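Local coordinates for protein phosphate transporter (Thermotoga maritima MSB8, PDB 6L85) that probably imports phosphate across the cell membrane by coupling its uptake to sodium, as a bacterial relative of the human SLC20 carriers, at residues N226-K229 and D233-E236; G67-E72 and M115-V120; F190-K193 and P198-E201. All blocks are in the same frame, centred on the assembly; numbering follows the deposited sequence.

Interaction 1: residues N226-K229 and D233-E236; sequences NEKK and DAVE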
# COMPACT_ATOMS: atom_id res chain seq x y z
N ASN B 226 -14.49 22.65 8.62
CA ASN B 226 -15.62 23.54 8.34
C ASN B 226 -16.97 22.94 8.71
O ASN B 226 -17.99 23.60 8.52
CB ASN B 226 -15.66 23.90 6.84
CG ASN B 226 -14.47 24.73 6.40
OD1 ASN B 226 -13.85 25.43 7.20
ND2 ASN B 226 -14.15 24.66 5.10
N GLU B 227 -17.02 21.71 9.23
CA GLU B 227 -18.31 21.09 9.53
C GLU B 227 -18.89 21.52 10.87
O GLU B 227 -20.09 21.37 11.08
CB GLU B 227 -18.19 19.56 9.50
CG GLU B 227 -17.83 18.99 8.14
CD GLU B 227 -18.41 17.61 7.91
OE1 GLU B 227 -19.60 17.39 8.25
OE2 GLU B 227 -17.69 16.74 7.38
N LYS B 228 -18.06 22.03 11.78
CA LYS B 228 -18.53 22.47 13.09
C LYS B 228 -18.17 23.94 13.28
O LYS B 228 -17.11 24.39 12.82
CB LYS B 228 -17.93 21.62 14.21
CG LYS B 228 -18.05 20.12 13.99
CD LYS B 228 -19.44 19.62 14.32
CE LYS B 228 -19.46 18.11 14.56
NZ LYS B 228 -20.86 17.58 14.65
N LYS B 229 -19.05 24.67 13.96
CA LYS B 229 -18.82 26.09 14.20
C LYS B 229 -17.87 26.31 15.37
O LYS B 229 -16.91 27.09 15.27
CB LYS B 229 -20.15 26.81 14.45
CG LYS B 229 -21.15 26.72 13.29
CD LYS B 229 -22.35 27.64 13.53
CE LYS B 229 -23.29 27.68 12.32
NZ LYS B 229 -24.04 26.39 12.13
N ASP B 233 -15.05 21.84 19.20
CA ASP B 233 -15.84 20.77 18.61
C ASP B 233 -15.32 20.42 17.21
O ASP B 233 -15.24 19.24 16.85
CB ASP B 233 -17.31 21.18 18.58
CG ASP B 233 -18.22 20.07 18.12
OD1 ASP B 233 -17.95 18.89 18.45
OD2 ASP B 233 -19.20 20.37 17.41
N ALA B 234 -14.90 21.43 16.44
CA ALA B 234 -14.39 21.20 15.10
C ALA B 234 -13.04 20.49 15.14
O ALA B 234 -12.79 19.55 14.36
CB ALA B 234 -14.27 22.52 14.34
N VAL B 235 -12.15 20.91 16.04
CA VAL B 235 -10.84 20.28 16.14
C VAL B 235 -10.98 18.84 16.59
O VAL B 235 -10.32 17.94 16.05
CB VAL B 235 -9.93 21.09 17.07
CG1 VAL B 235 -8.65 20.30 17.41
CG2 VAL B 235 -9.59 22.44 16.43
N GLU B 236 -11.84 18.58 17.58
CA GLU B 236 -12.01 17.19 18.01
C GLU B 236 -12.66 16.36 16.93
O GLU B 236 -12.38 15.16 16.83
CB GLU B 236 -12.81 17.12 19.30
CG GLU B 236 -11.97 17.55 20.50
CD GLU B 236 -10.82 16.58 20.82
OE1 GLU B 236 -11.06 15.35 20.82
OE2 GLU B 236 -9.70 17.05 21.11

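Interaction 2: residues G67-E72 and M115-V120; sequences GIVEVE and MGFGLV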
# COMPACT_ATOMS: atom_id res chain seq x y z
N GLY B 67 17.05 -16.03 18.96
CA GLY B 67 17.42 -15.09 20.02
C GLY B 67 17.03 -15.53 21.41
O GLY B 67 17.43 -14.90 22.40
N ILE B 68 16.26 -16.62 21.51
CA ILE B 68 15.80 -17.14 22.80
C ILE B 68 16.46 -18.47 23.12
O ILE B 68 17.08 -18.63 24.17
CB ILE B 68 14.26 -17.28 22.82
CG1 ILE B 68 13.60 -16.09 22.14
CG2 ILE B 68 13.75 -17.47 24.26
CD1 ILE B 68 12.13 -16.31 21.88
N VAL B 69 16.31 -19.46 22.25
CA VAL B 69 16.97 -20.74 22.40
C VAL B 69 18.36 -20.63 21.80
O VAL B 69 18.57 -19.95 20.79
CB VAL B 69 16.15 -21.86 21.72
CG1 VAL B 69 16.82 -23.21 21.85
CG2 VAL B 69 14.76 -21.91 22.32
N GLU B 70 19.34 -21.25 22.47
CA GLU B 70 20.70 -21.32 21.94
C GLU B 70 20.71 -22.42 20.88
O GLU B 70 20.86 -23.60 21.19
CB GLU B 70 21.71 -21.58 23.06
CG GLU B 70 23.13 -21.20 22.69
CD GLU B 70 23.28 -19.73 22.37
OE1 GLU B 70 23.31 -18.92 23.32
OE2 GLU B 70 23.35 -19.39 21.16
N VAL B 71 20.55 -22.01 19.62
CA VAL B 71 20.26 -22.94 18.54
C VAL B 71 21.40 -23.94 18.35
O VAL B 71 21.16 -25.15 18.19
CB VAL B 71 19.93 -22.14 17.26
CG1 VAL B 71 20.21 -22.93 16.00
CG2 VAL B 71 18.45 -21.66 17.30
N GLU B 72 22.65 -23.49 18.42
CA GLU B 72 23.78 -24.39 18.27
C GLU B 72 23.91 -25.45 19.37
O GLU B 72 24.75 -26.34 19.23
CB GLU B 72 25.09 -23.60 18.20
CG GLU B 72 25.19 -22.71 16.98
CD GLU B 72 26.20 -21.59 17.17
OE1 GLU B 72 25.92 -20.45 16.74
OE2 GLU B 72 27.28 -21.85 17.74
N MET B 115 11.72 -20.43 25.77
CA MET B 115 12.61 -20.57 26.91
C MET B 115 12.36 -21.88 27.64
O MET B 115 13.31 -22.60 28.00
CB MET B 115 12.41 -19.38 27.84
CG MET B 115 13.65 -18.89 28.54
SD MET B 115 13.17 -17.90 29.96
CE MET B 115 11.92 -18.96 30.69
N GLY B 116 11.09 -22.22 27.87
CA GLY B 116 10.77 -23.46 28.55
C GLY B 116 11.29 -24.67 27.80
O GLY B 116 11.91 -25.57 28.39
N PHE B 117 11.05 -24.71 26.48
CA PHE B 117 11.63 -25.78 25.68
C PHE B 117 13.14 -25.84 25.85
O PHE B 117 13.71 -26.91 26.10
CB PHE B 117 11.28 -25.61 24.20
CG PHE B 117 12.38 -26.08 23.29
CD1 PHE B 117 12.68 -27.43 23.19
CD2 PHE B 117 13.14 -25.17 22.57
CE1 PHE B 117 13.71 -27.87 22.38
CE2 PHE B 117 14.17 -25.60 21.76
CZ PHE B 117 14.45 -26.96 21.66
N GLY B 118 13.82 -24.70 25.70
CA GLY B 118 15.27 -24.69 25.77
C GLY B 118 15.80 -25.19 27.10
O GLY B 118 16.83 -25.88 27.15
N LEU B 119 15.12 -24.84 28.20
CA LEU B 119 15.55 -25.26 29.53
C LEU B 119 15.36 -26.76 29.73
O LEU B 119 16.22 -27.42 30.32
CB LEU B 119 14.80 -24.48 30.61
CG LEU B 119 15.12 -22.99 30.58
CD1 LEU B 119 14.06 -22.19 31.32
CD2 LEU B 119 16.53 -22.70 31.14
N VAL B 120 14.25 -27.31 29.25
CA VAL B 120 14.04 -28.74 29.45
C VAL B 120 14.93 -29.56 28.53
O VAL B 120 15.34 -30.68 28.88
CB VAL B 120 12.55 -29.09 29.27
CG1 VAL B 120 12.37 -30.55 28.90
CG2 VAL B 120 11.86 -28.83 30.55

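Interaction 3: residues F190-K193 and P198-E201; sequences FVKK and PLSE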
# COMPACT_ATOMS: atom_id res chain seq x y z
N PHE B 190 10.68 0.49 5.47
CA PHE B 190 10.45 -0.59 4.52
C PHE B 190 11.52 -0.61 3.44
O PHE B 190 12.06 -1.66 3.09
CB PHE B 190 9.06 -0.44 3.90
CG PHE B 190 8.77 -1.42 2.80
CD1 PHE B 190 8.68 -2.77 3.08
CD2 PHE B 190 8.56 -0.98 1.50
CE1 PHE B 190 8.39 -3.69 2.05
CE2 PHE B 190 8.26 -1.89 0.48
CZ PHE B 190 8.17 -3.24 0.76
N VAL B 191 11.86 0.56 2.91
CA VAL B 191 12.82 0.64 1.83
C VAL B 191 14.22 0.31 2.34
O VAL B 191 15.00 -0.37 1.67
CB VAL B 191 12.75 2.03 1.18
CG1 VAL B 191 13.94 2.22 0.21
CG2 VAL B 191 11.39 2.22 0.46
N LYS B 192 14.55 0.76 3.56
CA LYS B 192 15.88 0.53 4.11
C LYS B 192 16.05 -0.92 4.57
O LYS B 192 16.92 -1.63 4.06
CB LYS B 192 16.14 1.51 5.26
CG LYS B 192 17.50 1.35 5.92
CD LYS B 192 18.60 1.92 5.03
CE LYS B 192 19.99 1.44 5.45
NZ LYS B 192 20.42 0.28 4.62
N LYS B 193 15.23 -1.38 5.51
CA LYS B 193 15.43 -2.70 6.10
C LYS B 193 14.87 -3.83 5.26
O LYS B 193 15.48 -4.90 5.18
CB LYS B 193 14.80 -2.76 7.49
CG LYS B 193 15.51 -1.93 8.51
CD LYS B 193 16.37 -2.83 9.39
CE LYS B 193 15.55 -4.00 9.93
NZ LYS B 193 16.35 -4.77 10.94
N PRO B 198 19.98 1.73 -0.19
CA PRO B 198 20.82 2.67 0.57
C PRO B 198 19.99 3.67 1.38
O PRO B 198 18.84 3.96 1.07
CB PRO B 198 21.63 3.39 -0.51
CG PRO B 198 21.54 2.50 -1.73
CD PRO B 198 20.21 1.85 -1.64
N LEU B 199 20.64 4.22 2.41
CA LEU B 199 19.97 5.14 3.32
C LEU B 199 19.43 6.38 2.61
O LEU B 199 18.32 6.83 2.89
CB LEU B 199 20.93 5.54 4.44
CG LEU B 199 20.30 6.48 5.45
CD1 LEU B 199 19.29 5.71 6.31
CD2 LEU B 199 21.37 7.15 6.31
N SER B 200 20.22 6.95 1.70
CA SER B 200 19.79 8.16 1.00
C SER B 200 18.53 7.91 0.18
O SER B 200 17.62 8.75 0.15
CB SER B 200 20.92 8.68 0.11
OG SER B 200 21.09 7.80 -0.99
N GLU B 201 18.45 6.75 -0.49
CA GLU B 201 17.27 6.42 -1.28
C GLU B 201 16.06 6.16 -0.39
O GLU B 201 14.94 6.57 -0.71
CB GLU B 201 17.55 5.21 -2.17
CG GLU B 201 16.47 5.01 -3.23
CD GLU B 201 16.47 3.62 -3.85
OE1 GLU B 201 17.52 2.93 -3.75
OE2 GLU B 201 15.44 3.23 -4.44

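Interaction 1: residues N226-K229 and D233-E236
K228 meets D233 and A234 in a helix-loop-helix connection, where the loop that joins helix 199-224 to helix 231-258 packs on the first turn of the latter. Apolar contact is made at the root of the lysine. Its CB lies 3.7 Å from A234 CA and 3.8 Å from A234 CB, and the backbones come close enough for the CA atoms of K228 and A234 to stand 4.8 Å apart. The buried methyl of A234 also sits 3.7 Å from K228 O, a carbonyl that accepts a hydrogen bond from K168.

The charged atoms keep a greater distance. The chain of K228 bends at its second torsion (chi2 -78°), which carries the methylenes at a slant past D233 OD2, and the ammonium leads away. K228 NZ and D233 OD2 are 4.3 Å apart, too far for a salt bridge; K228 is partly exposed and D233 exposed, so the attraction between the opposite charges is probably weakened by solvent. No hydrogen bond joins the two segments. Within the turn, the backbone N of D233 is bound by the carboxylate of D230. The closest approach of the K228 and D233 side chains is made by carbon, K228 CD 3.2 Å from D233 OD2.

Interaction 2: residues G67-E72 and M115-V120
V69 sets both of its methyls against the ring of F117, and this pair forms the heart of a loop-on-helix contact in the membrane transporter. The loop 67-72 follows helix 58-66 and lies along helix 106-121, with every touching residue buried. V69 holds CG1 anti to its own backbone nitrogen (chi1 180°), and the two methyls lie against two neighbouring ring atoms: CG1 is 3.6 Å from F117 CE2, and CG2 is 3.6 Å from F117 CD2. The two side chains cross at roughly a right angle, and CG1 comes in obliquely to the ring. F117 itself has an unusual first torsion, 146°, well off the staggered value. It carries the ring to V69, while Y393 of helix 368-400 packs edge-to-face with the same ring.

Beside this pair, G118 has no side chain, and V69 CG2 comes to 4.5 Å from its CA. About one helical turn before G118, M115 receives I68, which places CG2 anti to its own backbone N, 3.9 Å from M115 N and 4.3 Å from M115 CB. The rest of the methionine leads away from the loop, where it touches a bound dodecyl maltoside and A386.

No hydrogen bond crosses between the segments. The loop backbone instead finds polar partners in another loop, I68 with N128 and E70 with G126. The contact is thus largely apolar, though one methyl also lies near a backbone nitrogen, and this is consistent with cohesion through van der Waals contact and exclusion of water.

Interaction 3: residues F190-K193 and P198-E201
K192 lays the middle of its side chain against the opening of helix 199-224, its CD 3.9 Å from L199 CA and 4.0 Å from L199 N. This is the close-fitting part of the contact. The lysine starts with CG anti to its backbone nitrogen (chi1 179°) and then bends at its second and fourth torsions, which brings CD, more than any other atom, over the first residue of the new helix. L199 answers with a single methyl: CD1 reaches back to 4.1 Å from K192 CD, although L199 starts out pointing away from the other segment. Beyond CD, the ammonium of K192 turns to the connecting residues and makes a weak hydrogen bond with the carbonyl of Q197.

P198 forms the loose side: it is exposed, its CB points away, and its closest atom to the lysine, the carbonyl C, stays 4.3 Å from K192 CD. V191 points toward the second helix, but its CG1 comes no nearer to 198-201 than 4.5 Å, at E201 C, and the valine packs on S202 and L205. No hydrogen bond passes directly between the two segments, so the link rests on aliphatic carbon and on the bonds to Q197, whose backbone also pairs with V191. E201 packs on F286 of the second subunit.

P198 occupies the N-cap position of helix 199-224, and its carbonyl takes a hydrogen bond with the hydroxyl of S202. The whole is a short connection between consecutive helices, the bend of an alpha-helical hairpin.

Overall arrangement
The three contacts come one after another along the chain, interaction 2 first, then interaction 3, then interaction 1, and none touches another. Interactions 1 and 2 lie on opposite sides of the chain's centre, their centres about 55 Å apart. Interaction 3 is about 33 Å from interaction 2 and about 39 Å from interaction 1, centre to centre. Helix 199-224 spans the gap between interactions 3 and 1: it starts at one turn and ends just before the other, where helix 231-258 takes over. In this all-helical transporter, interactions 1 and 3 thus lie at links between successive helices, whereas interaction 2 packs the loop after helix 58-66 on helix 106-121, farther along the chain.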